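Local structure of cytochrome P450 CYP260B1 (Sorangium cellulosum, 5HIW) at residues D47-L52 / G327-G332; H29-D34 / P40-G45. The protein is a bacterial cytochrome P450, a helix-rich single-chain protein that carries an iron protoporphyrin IX (heme) group in its interior. One frame throughout, in Å; residues are numbered along the deposited sequence.

Contact 1: residues D47-L52 / G327-G332; sequences DVVAVL and GMLNFG. With HEM (protoporphyrin IX containing Fe), chain B.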
# COMPACT_ATOMS: atom_id res chain seq x y z
N ASP A 47 14.34 -16.45 -0.72
CA ASP A 47 14.15 -16.52 -2.14
C ASP A 47 13.48 -15.26 -2.69
O ASP A 47 13.86 -14.77 -3.76
CB ASP A 47 13.30 -17.72 -2.50
CG ASP A 47 13.99 -19.07 -2.13
OD1 ASP A 47 15.23 -19.07 -2.13
OD2 ASP A 47 13.31 -20.09 -1.90
N VAL A 48 12.56 -14.71 -1.93
CA VAL A 48 11.91 -13.50 -2.38
C VAL A 48 12.94 -12.32 -2.44
O VAL A 48 13.04 -11.63 -3.42
CB VAL A 48 10.71 -13.10 -1.47
CG1 VAL A 48 10.22 -11.69 -1.85
CG2 VAL A 48 9.57 -14.10 -1.65
N VAL A 49 13.73 -12.17 -1.39
CA VAL A 49 14.79 -11.13 -1.35
C VAL A 49 15.78 -11.29 -2.48
O VAL A 49 16.16 -10.30 -3.15
CB VAL A 49 15.43 -11.12 0.02
CG1 VAL A 49 16.70 -10.29 0.07
CG2 VAL A 49 14.39 -10.65 1.08
N ALA A 50 16.18 -12.54 -2.73
CA ALA A 50 17.07 -12.82 -3.89
C ALA A 50 16.48 -12.39 -5.24
O ALA A 50 17.17 -11.79 -6.10
CB ALA A 50 17.43 -14.33 -3.89
N VAL A 51 15.19 -12.72 -5.49
CA VAL A 51 14.54 -12.29 -6.71
C VAL A 51 14.54 -10.78 -6.77
O VAL A 51 14.82 -10.22 -7.84
CB VAL A 51 13.07 -12.76 -6.84
CG1 VAL A 51 12.39 -12.10 -8.02
CG2 VAL A 51 13.06 -14.29 -7.01
N LEU A 52 14.11 -10.14 -5.68
CA LEU A 52 14.05 -8.65 -5.70
C LEU A 52 15.45 -7.99 -5.94
O LEU A 52 15.53 -6.94 -6.57
CB LEU A 52 13.47 -8.13 -4.38
CG LEU A 52 11.96 -8.41 -4.16
CD1 LEU A 52 11.62 -8.02 -2.73
CD2 LEU A 52 11.10 -7.73 -5.25
N GLY A 327 13.07 -5.54 8.37
CA GLY A 327 13.23 -6.45 7.28
C GLY A 327 11.90 -6.98 6.73
O GLY A 327 11.87 -7.93 5.95
N MET A 328 10.83 -6.30 7.09
CA MET A 328 9.50 -6.61 6.52
C MET A 328 9.48 -6.35 5.00
O MET A 328 10.28 -5.58 4.48
CB MET A 328 8.45 -5.78 7.28
CG MET A 328 8.05 -6.33 8.64
SD MET A 328 9.11 -5.59 9.93
CE MET A 328 8.48 -3.95 10.05
N LEU A 329 8.57 -7.00 4.27
CA LEU A 329 8.52 -6.97 2.84
C LEU A 329 7.34 -6.14 2.34
O LEU A 329 7.06 -6.17 1.13
CB LEU A 329 8.36 -8.39 2.32
CG LEU A 329 9.65 -9.26 2.50
CD1 LEU A 329 9.37 -10.65 2.05
CD2 LEU A 329 10.85 -8.74 1.80
N ASN A 330 6.59 -5.54 3.25
CA ASN A 330 5.33 -4.80 2.88
C ASN A 330 5.58 -3.70 1.89
O ASN A 330 4.67 -3.40 1.18
CB ASN A 330 4.56 -4.29 4.09
CG ASN A 330 5.38 -3.35 4.99
OD1 ASN A 330 6.46 -3.69 5.41
ND2 ASN A 330 4.86 -2.16 5.26
N PHE A 331 6.76 -3.06 1.91
CA PHE A 331 7.10 -2.02 0.96
C PHE A 331 8.07 -2.56 -0.09
O PHE A 331 8.71 -1.81 -0.81
CB PHE A 331 7.73 -0.84 1.75
CG PHE A 331 6.78 -0.06 2.61
CD1 PHE A 331 5.61 0.48 2.09
CD2 PHE A 331 7.07 0.19 3.95
CE1 PHE A 331 4.74 1.22 2.91
CE2 PHE A 331 6.20 0.88 4.76
CZ PHE A 331 5.06 1.45 4.25
N GLY A 332 8.21 -3.88 -0.19
CA GLY A 332 9.09 -4.44 -1.19
C GLY A 332 10.53 -4.42 -0.71
O GLY A 332 10.81 -4.52 0.50
CHA HEM B . 6.34 0.70 -4.91
CHB HEM B . 3.65 -1.01 -1.23
CHC HEM B . 2.19 3.44 -0.22
CHD HEM B . 4.06 4.89 -4.39
C1A HEM B . 5.81 -0.14 -3.97
C2A HEM B . 6.07 -1.54 -3.86
C3A HEM B . 5.35 -2.02 -2.80
C4A HEM B . 4.54 -0.93 -2.33
CMA HEM B . 5.30 -3.48 -2.32
CAA HEM B . 7.10 -2.32 -4.67
CBA HEM B . 6.52 -2.68 -6.05
CGA HEM B . 7.36 -3.67 -6.78
O1A HEM B . 8.56 -3.89 -6.41
O2A HEM B . 6.82 -4.41 -7.65
C1B HEM B . 2.99 0.01 -0.68
C2B HEM B . 2.23 -0.13 0.53
C3B HEM B . 1.83 1.16 0.82
C4B HEM B . 2.32 2.06 -0.23
CMB HEM B . 1.85 -1.38 1.34
CAB HEM B . 0.98 1.44 1.96
CBB HEM B . 0.27 2.48 2.23
C1C HEM B . 2.58 4.25 -1.28
C2C HEM B . 2.33 5.66 -1.30
C3C HEM B . 2.86 6.06 -2.50
C4C HEM B . 3.37 4.92 -3.20
CMC HEM B . 1.61 6.35 -0.16
CAC HEM B . 2.91 7.43 -3.06
CBC HEM B . 2.96 8.48 -2.26
C1D HEM B . 4.84 3.82 -4.83
C2D HEM B . 5.64 3.97 -6.07
C3D HEM B . 6.27 2.81 -6.23
C4D HEM B . 5.88 1.99 -5.08
CMD HEM B . 5.67 5.15 -7.02
CAD HEM B . 7.30 2.43 -7.31
CBD HEM B . 8.68 2.73 -6.76
CGD HEM B . 9.80 2.42 -7.76
O1D HEM B . 9.64 1.62 -8.73
O2D HEM B . 10.95 2.96 -7.64
NA HEM B . 4.86 0.20 -2.99
NB HEM B . 3.11 1.32 -1.00
NC HEM B . 3.24 3.83 -2.35
ND HEM B . 5.00 2.60 -4.27
FE HEM B . 4.11 1.99 -2.66
O HOH W 1 2.30 1.41 -3.96
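L329 reaches from the loop beside the heme to helix 45-53, where V48 and V49 receive the two ends of its side chain. CB points at the helix, but CG is still 5.0 Å from V48 CG1. With CD1 continuing the chain away from CA (chi2 176°), the fork opens over two adjacent residues: CD1 meets V48 CG1 at 4.1 Å, the two side chains slanting past one another, and CD2 meets V49 CG2, also at 4.1 Å, nearly at a right angle. Branched leucine suits this place because each methyl has its own valine, and no polar atom is involved. One turn further along the helix, L52 lays CD1 against the backbone of G332, 4.3 Å from its C.

Residues 329 to 332 form a type I turn closed by G332 N bonding to L329 O at 2.9 Å. The turn brings the loop up to the heme. F331 offers the edge of its ring, CE1 lying 3.6 Å from HEM C3B, while the amide ND2 of N330 lies over one face near the rim. Having no side chain, G332 can adopt a positive phi and still pass close to the porphyrin, its N 3.6 Å from HEM CMA. F331 and G332 begin the heme-binding loop motif of the P450 family, which runs on to C338, in the position of the family's ligand cysteine. A water binds the iron from the opposite side of the heme to F331, at 2.3 Å from FE.

H307 NE2 takes the N-H of L329, and M328 packs on helix 261-271. V48, V51 and L52 rest on L301 of strand 298-302, and L52 also touches I278 of strand 277-282, so one flank of helix 45-53 packs on both the sheet and the heme loop.

Contact 2: residues H29-D34 / P40-G45; sequences HSVYFD and PVVLRG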
# COMPACT_ATOMS: atom_id res chain seq x y z
N HIS A 29 7.30 -26.32 0.41
CA HIS A 29 7.96 -25.90 -0.85
C HIS A 29 8.00 -24.35 -0.87
O HIS A 29 6.97 -23.73 -0.73
CB HIS A 29 7.19 -26.32 -2.12
CG HIS A 29 6.83 -27.78 -2.20
ND1 HIS A 29 5.74 -28.31 -1.55
CD2 HIS A 29 7.44 -28.83 -2.81
CE1 HIS A 29 5.71 -29.62 -1.73
NE2 HIS A 29 6.73 -29.96 -2.51
N SER A 30 9.13 -23.79 -1.23
CA SER A 30 9.21 -22.36 -1.47
C SER A 30 8.48 -21.89 -2.72
O SER A 30 7.73 -20.88 -2.66
CB SER A 30 10.69 -21.93 -1.51
OG SER A 30 10.79 -20.50 -1.65
N VAL A 31 8.68 -22.59 -3.83
CA VAL A 31 8.14 -22.25 -5.15
C VAL A 31 7.11 -23.31 -5.58
O VAL A 31 7.37 -24.52 -5.51
CB VAL A 31 9.30 -22.12 -6.20
CG1 VAL A 31 8.78 -21.65 -7.53
CG2 VAL A 31 10.37 -21.18 -5.71
N TYR A 32 5.94 -22.86 -5.97
CA TYR A 32 4.78 -23.73 -6.23
C TYR A 32 3.89 -22.98 -7.14
O TYR A 32 4.03 -21.74 -7.27
CB TYR A 32 4.09 -24.16 -4.94
CG TYR A 32 3.11 -23.14 -4.46
CD1 TYR A 32 3.56 -22.05 -3.70
CD2 TYR A 32 1.80 -23.21 -4.78
CE1 TYR A 32 2.68 -21.05 -3.29
CE2 TYR A 32 0.92 -22.23 -4.37
CZ TYR A 32 1.38 -21.14 -3.60
OH TYR A 32 0.56 -20.10 -3.27
N PHE A 33 2.99 -23.65 -7.85
CA PHE A 33 2.13 -22.98 -8.79
C PHE A 33 0.85 -22.91 -8.04
O PHE A 33 0.27 -23.94 -7.62
CB PHE A 33 1.99 -23.77 -10.13
CG PHE A 33 1.11 -23.14 -11.14
CD1 PHE A 33 -0.27 -23.27 -11.10
CD2 PHE A 33 1.65 -22.44 -12.21
CE1 PHE A 33 -1.05 -22.67 -12.04
CE2 PHE A 33 0.85 -21.82 -13.15
CZ PHE A 33 -0.51 -21.93 -13.08
N ASP A 34 0.37 -21.69 -7.86
CA ASP A 34 -0.91 -21.48 -7.22
C ASP A 34 -2.00 -21.47 -8.27
O ASP A 34 -2.08 -20.60 -9.11
CB ASP A 34 -0.95 -20.17 -6.43
CG ASP A 34 -2.10 -20.12 -5.50
OD1 ASP A 34 -3.23 -19.91 -5.98
OD2 ASP A 34 -1.89 -20.34 -4.29
N PRO A 40 3.18 -19.23 -10.89
CA PRO A 40 4.12 -19.68 -9.89
C PRO A 40 4.25 -18.59 -8.78
O PRO A 40 4.09 -17.41 -9.07
CB PRO A 40 5.45 -19.77 -10.64
CG PRO A 40 5.10 -19.76 -12.06
CD PRO A 40 3.82 -19.03 -12.20
N VAL A 41 4.50 -19.02 -7.57
CA VAL A 41 4.65 -18.15 -6.39
C VAL A 41 5.94 -18.55 -5.74
O VAL A 41 6.27 -19.74 -5.64
CB VAL A 41 3.46 -18.32 -5.45
CG1 VAL A 41 3.65 -17.61 -4.17
CG2 VAL A 41 2.19 -17.84 -6.09
N VAL A 42 6.69 -17.55 -5.27
CA VAL A 42 7.80 -17.73 -4.35
C VAL A 42 7.41 -17.33 -2.97
O VAL A 42 6.95 -16.15 -2.70
CB VAL A 42 9.00 -16.87 -4.77
CG1 VAL A 42 10.22 -17.20 -3.97
CG2 VAL A 42 9.26 -17.13 -6.26
N LEU A 43 7.57 -18.26 -2.08
CA LEU A 43 7.21 -18.05 -0.68
C LEU A 43 8.35 -17.67 0.27
O LEU A 43 8.18 -16.72 1.02
CB LEU A 43 6.46 -19.22 -0.10
CG LEU A 43 5.08 -19.57 -0.67
CD1 LEU A 43 4.54 -20.87 -0.05
CD2 LEU A 43 4.09 -18.42 -0.41
N ARG A 44 9.47 -18.39 0.27
CA ARG A 44 10.47 -18.18 1.35
C ARG A 44 11.09 -16.80 1.22
O ARG A 44 11.45 -16.34 0.11
CB ARG A 44 11.60 -19.19 1.37
CG ARG A 44 11.04 -20.56 1.80
CD ARG A 44 12.09 -21.64 1.70
NE ARG A 44 11.43 -22.92 1.90
CZ ARG A 44 12.04 -24.11 1.86
NH1 ARG A 44 13.36 -24.22 1.66
NH2 ARG A 44 11.28 -25.19 2.00
N GLY A 45 11.22 -16.18 2.37
CA GLY A 45 11.78 -14.84 2.46
C GLY A 45 13.11 -14.68 1.77
O GLY A 45 13.31 -13.72 1.07
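With chi1 at -176°, S30 turns OG to accept R44 N at 3.1 Å, and this OG is also hydrogen-bonded to D47 OD2 in the helix that follows; Y32, with chi1 at 84°, places its ring alongside V41. Y32 and V41 belong to a beta hairpin of strands 31-34 and 39-42, with S30 and R44 flanking its open end. The antiparallel ladder pairs Y32 with V41 through both backbone bonds, while V31-V42 and F33-P40 are non-hydrogen-bonded pairs. Proline fits at position 40 for that reason: its missing N-H costs the hairpin no bond, and its ring meets the F33 ring obliquely through CD. Valines at 31, 41 and 42 have the branched shape that extended strands accommodate well.

Y32 CE1 lies 3.6 Å from V41 CB, the two side chains pointing the same way, and 3.7 Å from CD1 of L43, whose side chain slants across that of Y32. The buried hydroxyl is settled in the same strand: Y32 OH donates to D34 OD2 at 2.7 Å, and OD2 receives it on the lone pair turned away from OD1; L7 N donates to that oxygen as well.

Past the ladder the chains stay joined by L43 N bonding to S30 O at 2.7 Å. R44, the N-cap residue of helix 45-53, runs extended past S30, its CD 3.5 Å from S30 CB, until NE bonds to A26 O in helix 17-28. A small serine lets this long arm lie close. At the centre of the hairpin, V41 N donates to Y32 O at 2.8 Å, with a C=O...N angle of 177°.

Overall arrangement
Contact 2 closes a hairpin between neighbours in the chain, whereas contact 1 joins residues 275 positions apart and lies nearer the centre of the molecule. Both are largely buried, with V49 and R44 as their exposed members. Their chemistry differs accordingly: backbone and hydroxyl bonds order the strands of contact 2, while contact 1 is apolar across its interface and places its polar backbone beside the heme. Strand 39-42 leads straight into helix 45-53, so the two are continuous. They also touch: D47 OD2 lies 2.6 Å from S30 OG, a probable hydrogen bond, and V48 CG2 packs on V42 O.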